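TlmII (Streptoalloteichus hindustanus, PDB 4HVM) takes part in tallysomycin biosynthesis, probably as a condensation-domain protein of nonribosomal peptide assembly that may bind phosphopantetheine. Local coordinates at residues R310-M318 / A457-H467. Residues are numbered along the deposited sequence; the frame is centred on the assembly and turned at random.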
ATOM      1  N   ARG A 310     -29.204 -15.079  -0.078  1.00 47.51           N
ATOM      2  CA  ARG A 310     -30.498 -14.594  -0.551  1.00 58.61           C
ATOM      3  C   ARG A 310     -30.935 -13.436   0.333  1.00 59.72           C
ATOM      4  O   ARG A 310     -31.195 -13.626   1.521  1.00 63.83           O
ATOM      5  CB  ARG A 310     -31.544 -15.706  -0.508  1.00 66.22           C
ATOM      6  CG  ARG A 310     -31.473 -16.683  -1.666  1.00 74.34           C
ATOM      7  CD  ARG A 310     -32.152 -17.987  -1.297  1.00 81.88           C
ATOM      8  NE  ARG A 310     -31.463 -18.633  -0.183  1.00 86.43           N
ATOM      9  CZ  ARG A 310     -31.977 -19.609   0.558  1.00 89.69           C
ATOM     10  NH1 ARG A 310     -33.200 -20.060   0.315  1.00 91.98           N
ATOM     11  NH2 ARG A 310     -31.266 -20.130   1.550  1.00 87.25           N
ATOM     12  N   GLU A 311     -31.023 -12.246  -0.258  1.00 49.72           N
ATOM     13  CA  GLU A 311     -31.260 -11.011   0.487  1.00 46.08           C
ATOM     14  C   GLU A 311     -30.290 -10.879   1.656  1.00 38.08           C
ATOM     15  O   GLU A 311     -30.715 -10.766   2.807  1.00 36.51           O
ATOM     16  CB  GLU A 311     -32.699 -10.951   1.008  1.00 55.29           C
ATOM     17  CG  GLU A 311     -33.762 -11.245  -0.033  1.00 68.91           C
ATOM     18  CD  GLU A 311     -35.170 -11.114   0.524  1.00 84.33           C
ATOM     19  OE1 GLU A 311     -36.133 -11.392  -0.221  1.00 90.53           O
ATOM     20  OE2 GLU A 311     -35.311 -10.732   1.706  1.00 87.63           O
ATOM     21  N   PRO A 312     -28.980 -10.893   1.369  1.00 32.41           N
ATOM     22  CA  PRO A 312     -28.022 -10.897   2.476  1.00 27.99           C
ATOM     23  C   PRO A 312     -27.939  -9.542   3.169  1.00 23.62           C
ATOM     24  O   PRO A 312     -28.249  -8.511   2.570  1.00 21.80           O
ATOM     25  CB  PRO A 312     -26.700 -11.214   1.782  1.00 19.79           C
ATOM     26  CG  PRO A 312     -26.862 -10.648   0.413  1.00 24.71           C
ATOM     27  CD  PRO A 312     -28.313 -10.811   0.056  1.00 28.27           C
ATOM     28  N   SER A 313     -27.530  -9.556   4.432  1.00 25.43           N
ATOM     29  CA  SER A 313     -27.289  -8.323   5.169  1.00 27.62           C
ATOM     30  C   SER A 313     -25.789  -8.057   5.221  1.00 23.96           C
ATOM     31  O   SER A 313     -24.992  -8.884   4.777  1.00 25.01           O
ATOM     32  CB  SER A 313     -27.840  -8.430   6.588  1.00 21.08           C
ATOM     33  OG  SER A 313     -27.124  -9.396   7.332  1.00 32.88           O
ATOM     34  N   PHE A 314     -25.400  -6.908   5.764  1.00 19.09           N
ATOM     35  CA  PHE A 314     -23.985  -6.605   5.928  1.00 17.08           C
ATOM     36  C   PHE A 314     -23.325  -7.631   6.839  1.00 30.56           C
ATOM     37  O   PHE A 314     -22.186  -8.032   6.612  1.00 31.88           O
ATOM     38  CB  PHE A 314     -23.789  -5.201   6.490  1.00 17.41           C
ATOM     39  CG  PHE A 314     -22.351  -4.846   6.748  1.00 16.12           C
ATOM     40  CD1 PHE A 314     -21.466  -4.671   5.697  1.00 20.21           C
ATOM     41  CD2 PHE A 314     -21.889  -4.667   8.043  1.00 20.25           C
ATOM     42  CE1 PHE A 314     -20.147  -4.335   5.931  1.00 14.21           C
ATOM     43  CE2 PHE A 314     -20.572  -4.331   8.284  1.00 18.34           C
ATOM     44  CZ  PHE A 314     -19.699  -4.165   7.225  1.00 21.75           C
ATOM     45  N   ARG A 315     -24.053  -8.055   7.867  1.00 30.83           N
ATOM     46  CA  ARG A 315     -23.552  -9.065   8.790  1.00 23.74           C
ATOM     47  C   ARG A 315     -23.296 -10.386   8.086  1.00 22.76           C
ATOM     48  O   ARG A 315     -22.317 -11.069   8.377  1.00 26.27           O
ATOM     49  CB  ARG A 315     -24.524  -9.280   9.951  1.00 24.75           C
ATOM     50  CG  ARG A 315     -24.265  -8.391  11.152  1.00 33.70           C
ATOM     51  CD  ARG A 315     -24.957  -8.933  12.394  1.00 45.88           C
ATOM     52  NE  ARG A 315     -24.685  -8.117  13.573  1.00 54.55           N
ATOM     53  CZ  ARG A 315     -25.440  -7.095  13.961  1.00 62.38           C
ATOM     54  NH1 ARG A 315     -26.520  -6.766  13.265  1.00 71.14           N
ATOM     55  NH2 ARG A 315     -25.120  -6.403  15.047  1.00 61.94           N
ATOM     56  N   ASP A 316     -24.186 -10.743   7.163  1.00 21.14           N
ATOM     57  CA  ASP A 316     -24.044 -11.973   6.391  1.00 24.59           C
ATOM     58  C   ASP A 316     -22.738 -11.992   5.605  1.00 22.86           C
ATOM     59  O   ASP A 316     -21.985 -12.959   5.660  1.00 32.84           O
ATOM     60  CB  ASP A 316     -25.231 -12.161   5.441  1.00 33.72           C
ATOM     61  CG  ASP A 316     -26.497 -12.585   6.162  1.00 46.16           C
ATOM     62  OD1 ASP A 316     -26.399 -13.343   7.150  1.00 55.55           O
ATOM     63  OD2 ASP A 316     -27.594 -12.162   5.740  1.00 45.63           O
ATOM     64  N   LEU A 317     -22.473 -10.909   4.882  1.00 21.03           N
ATOM     65  CA  LEU A 317     -21.283 -10.818   4.049  1.00 19.03           C
ATOM     66  C   LEU A 317     -20.029 -10.569   4.874  1.00 19.51           C
ATOM     67  O   LEU A 317     -18.938 -10.986   4.490  1.00 23.38           O
ATOM     68  CB  LEU A 317     -21.457  -9.721   3.000  1.00 14.16           C
ATOM     69  CG  LEU A 317     -22.473 -10.063   1.914  1.00 20.42           C
ATOM     70  CD1 LEU A 317     -23.368  -8.880   1.645  1.00 31.17           C
ATOM     71  CD2 LEU A 317     -21.770 -10.505   0.643  1.00 17.63           C
HETATM   72  N   MSE A 318     -20.188  -9.891   6.006  1.00 19.15           N
HETATM   73  CA  MSE A 318     -19.069  -9.636   6.905  1.00 12.11           C
HETATM   74  C   MSE A 318     -18.590 -10.952   7.495  1.00 15.81           C
HETATM   75  O   MSE A 318     -17.393 -11.192   7.627  1.00 23.80           O
HETATM   76  CB  MSE A 318     -19.490  -8.683   8.026  1.00 29.50           C
HETATM   77  CG  MSE A 318     -18.347  -7.946   8.697  1.00 35.89           C
HETATM   78 SE   MSE A 318     -17.329  -6.862   7.449  0.72 38.21          SE
HETATM   79  CE  MSE A 318     -15.684  -7.904   7.464  1.00 45.87           C
ATOM     80  N   ALA A 457     -25.401  -0.341   5.963  1.00 19.07           N
ATOM     81  CA  ALA A 457     -24.589  -1.087   6.922  1.00 20.08           C
ATOM     82  C   ALA A 457     -24.468  -0.379   8.267  1.00 21.69           C
ATOM     83  O   ALA A 457     -24.341  -1.025   9.307  1.00 29.05           O
ATOM     84  CB  ALA A 457     -23.209  -1.369   6.349  1.00 18.51           C
ATOM     85  N   VAL A 458     -24.502   0.949   8.242  1.00 21.73           N
ATOM     86  CA  VAL A 458     -24.424   1.732   9.465  1.00 20.11           C
ATOM     87  C   VAL A 458     -25.808   1.869  10.096  1.00 21.05           C
ATOM     88  O   VAL A 458     -25.950   1.814  11.319  1.00 21.93           O
ATOM     89  CB  VAL A 458     -23.828   3.128   9.199  1.00 19.83           C
ATOM     90  CG1 VAL A 458     -23.810   3.956  10.473  1.00 20.81           C
ATOM     91  CG2 VAL A 458     -22.428   3.002   8.619  1.00 19.03           C
ATOM     92  N   ALA A 459     -26.824   2.032   9.254  1.00 21.05           N
ATOM     93  CA  ALA A 459     -28.195   2.183   9.728  1.00 22.07           C
ATOM     94  C   ALA A 459     -28.696   0.918  10.410  1.00 34.25           C
ATOM     95  O   ALA A 459     -29.163   0.965  11.547  1.00 38.77           O
ATOM     96  CB  ALA A 459     -29.110   2.548   8.580  1.00 22.12           C
ATOM     97  N   ASP A 460     -28.595  -0.206   9.703  1.00 34.72           N
ATOM     98  CA  ASP A 460     -29.038  -1.498  10.220  1.00 33.61           C
ATOM     99  C   ASP A 460     -28.278  -2.640   9.548  1.00 32.12           C
ATOM    100  O   ASP A 460     -28.646  -3.091   8.462  1.00 35.98           O
ATOM    101  CB  ASP A 460     -30.544  -1.673  10.009  1.00 31.91           C
ATOM    102  CG  ASP A 460     -31.125  -2.818  10.827  1.00 41.78           C
ATOM    103  OD1 ASP A 460     -30.355  -3.587  11.442  1.00 44.35           O
ATOM    104  OD2 ASP A 460     -32.366  -2.948  10.847  1.00 43.12           O
ATOM    105  N   PRO A 461     -27.216  -3.124  10.203  1.00 26.69           N
ATOM    106  CA  PRO A 461     -26.387  -4.193   9.641  1.00 29.92           C
ATOM    107  C   PRO A 461     -27.118  -5.535   9.555  1.00 29.46           C
ATOM    108  O   PRO A 461     -26.580  -6.475   8.971  1.00 27.25           O
ATOM    109  CB  PRO A 461     -25.218  -4.280  10.625  1.00 22.30           C
ATOM    110  CG  PRO A 461     -25.757  -3.740  11.906  1.00 23.10           C
ATOM    111  CD  PRO A 461     -26.721  -2.664  11.513  1.00 22.86           C
ATOM    112  N   SER A 462     -28.318  -5.622  10.121  1.00 25.35           N
ATOM    113  CA  SER A 462     -29.099  -6.854  10.058  1.00 30.14           C
ATOM    114  C   SER A 462     -30.100  -6.834   8.908  1.00 33.87           C
ATOM    115  O   SER A 462     -30.617  -7.876   8.503  1.00 35.11           O
ATOM    116  CB  SER A 462     -29.835  -7.093  11.374  1.00 26.23           C
ATOM    117  OG  SER A 462     -28.916  -7.312  12.426  1.00 35.30           O
ATOM    118  N   ALA A 463     -30.370  -5.640   8.389  1.00 30.92           N
ATOM    119  CA  ALA A 463     -31.313  -5.473   7.289  1.00 28.43           C
ATOM    120  C   ALA A 463     -30.700  -5.877   5.949  1.00 30.29           C
ATOM    121  O   ALA A 463     -29.503  -5.695   5.726  1.00 30.12           O
ATOM    122  CB  ALA A 463     -31.804  -4.033   7.238  1.00 33.36           C
ATOM    123  N   PRO A 464     -31.524  -6.439   5.053  1.00 33.12           N
ATOM    124  CA  PRO A 464     -31.055  -6.859   3.729  1.00 37.66           C
ATOM    125  C   PRO A 464     -30.485  -5.702   2.916  1.00 36.47           C
ATOM    126  O   PRO A 464     -31.088  -4.632   2.856  1.00 44.62           O
ATOM    127  CB  PRO A 464     -32.332  -7.374   3.057  1.00 26.83           C
ATOM    128  CG  PRO A 464     -33.206  -7.785   4.184  1.00 27.80           C
ATOM    129  CD  PRO A 464     -32.931  -6.808   5.281  1.00 31.25           C
ATOM    130  N   LEU A 465     -29.327  -5.919   2.304  1.00 33.70           N
ATOM    131  CA  LEU A 465     -28.740  -4.934   1.406  1.00 30.15           C
ATOM    132  C   LEU A 465     -29.590  -4.840   0.141  1.00 35.74           C
ATOM    133  O   LEU A 465     -30.306  -5.789  -0.181  1.00 45.67           O
ATOM    134  CB  LEU A 465     -27.298  -5.325   1.073  1.00 29.10           C
ATOM    135  CG  LEU A 465     -26.314  -5.230   2.239  1.00 20.91           C
ATOM    136  CD1 LEU A 465     -24.929  -5.683   1.822  1.00 30.97           C
ATOM    137  CD2 LEU A 465     -26.264  -3.814   2.788  1.00 20.13           C
ATOM    138  N   PRO A 466     -29.524  -3.692  -0.568  1.00 34.62           N
ATOM    139  CA  PRO A 466     -30.306  -3.418  -1.782  1.00 38.17           C
ATOM    140  C   PRO A 466     -30.477  -4.599  -2.741  1.00 52.11           C
ATOM    141  O   PRO A 466     -29.494  -5.180  -3.200  1.00 55.04           O
ATOM    142  CB  PRO A 466     -29.493  -2.316  -2.456  1.00 23.06           C
ATOM    143  CG  PRO A 466     -28.961  -1.533  -1.315  1.00 21.87           C
ATOM    144  CD  PRO A 466     -28.692  -2.526  -0.204  1.00 21.67           C
ATOM    145  N   HIS A 467     -31.729  -4.933  -3.040  1.00 61.21           N
ATOM    146  CA  HIS A 467     -32.041  -6.043  -3.933  1.00 66.79           C
ATOM    147  C   HIS A 467     -31.666  -5.717  -5.374  1.00 73.38           C
ATOM    148  O   HIS A 467     -32.490  -5.826  -6.280  1.00 78.39           O
ATOM    149  CB  HIS A 467     -33.528  -6.398  -3.841  1.00 67.43           C
ATOM    150  CG  HIS A 467     -33.916  -7.041  -2.549  1.00 66.90           C
ATOM    151  ND1 HIS A 467     -33.486  -6.574  -1.322  1.00 59.71           N
ATOM    152  CD2 HIS A 467     -34.699  -8.115  -2.282  1.00 67.71           C
ATOM    153  CE1 HIS A 467     -33.979  -7.334  -0.364  1.00 58.06           C
ATOM    154  NE2 HIS A 467     -34.722  -8.278  -0.922  1.00 63.35           N
TER
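A chi1 of 177° swings the Phe314 ring away from its own backbone N and lays a ring face over Ala457, whose CB stands 3.9 Å from the ring centroid in a CH-pi contact; a methyl is compact enough to let the ring lie close. Ser313 OG is turned between backbone N and carbonyl carbon (chi1 66°), a short hydroxyl placed to accept from Asp316 N at 3.2 Å, while the aspartate's carboxylate reaches back, OD2 accepting from Ser313 N at 2.9 Å. This capping box opens helix 314-330. Replacing Ser313 with an alanine removes OG, and Asp316 N would probably be left without its capping acceptor. In the type I turn Asp460-Ala463, Arg315 N donates to Pro461 O at 3.2 Å, and Pro461 CB lies over one face of the Arg315 guanidinium. Beyond the turn, Leu465 N donates to Pro312 O at 2.8 Å, nearly straight at 168°; proline, without an N-H, still offers its carbonyl. Leu465 CD1 meets Leu317 CD1 at 3.6 Å, both residues apolar as suits buried positions. Segment 460-467, following helix 445-459, thus packs along the start of helix 314-330, with Trp251 of helix 241-255 touching both leucines and Leu230 of helix 224-231 touching Phe314 and Ala457.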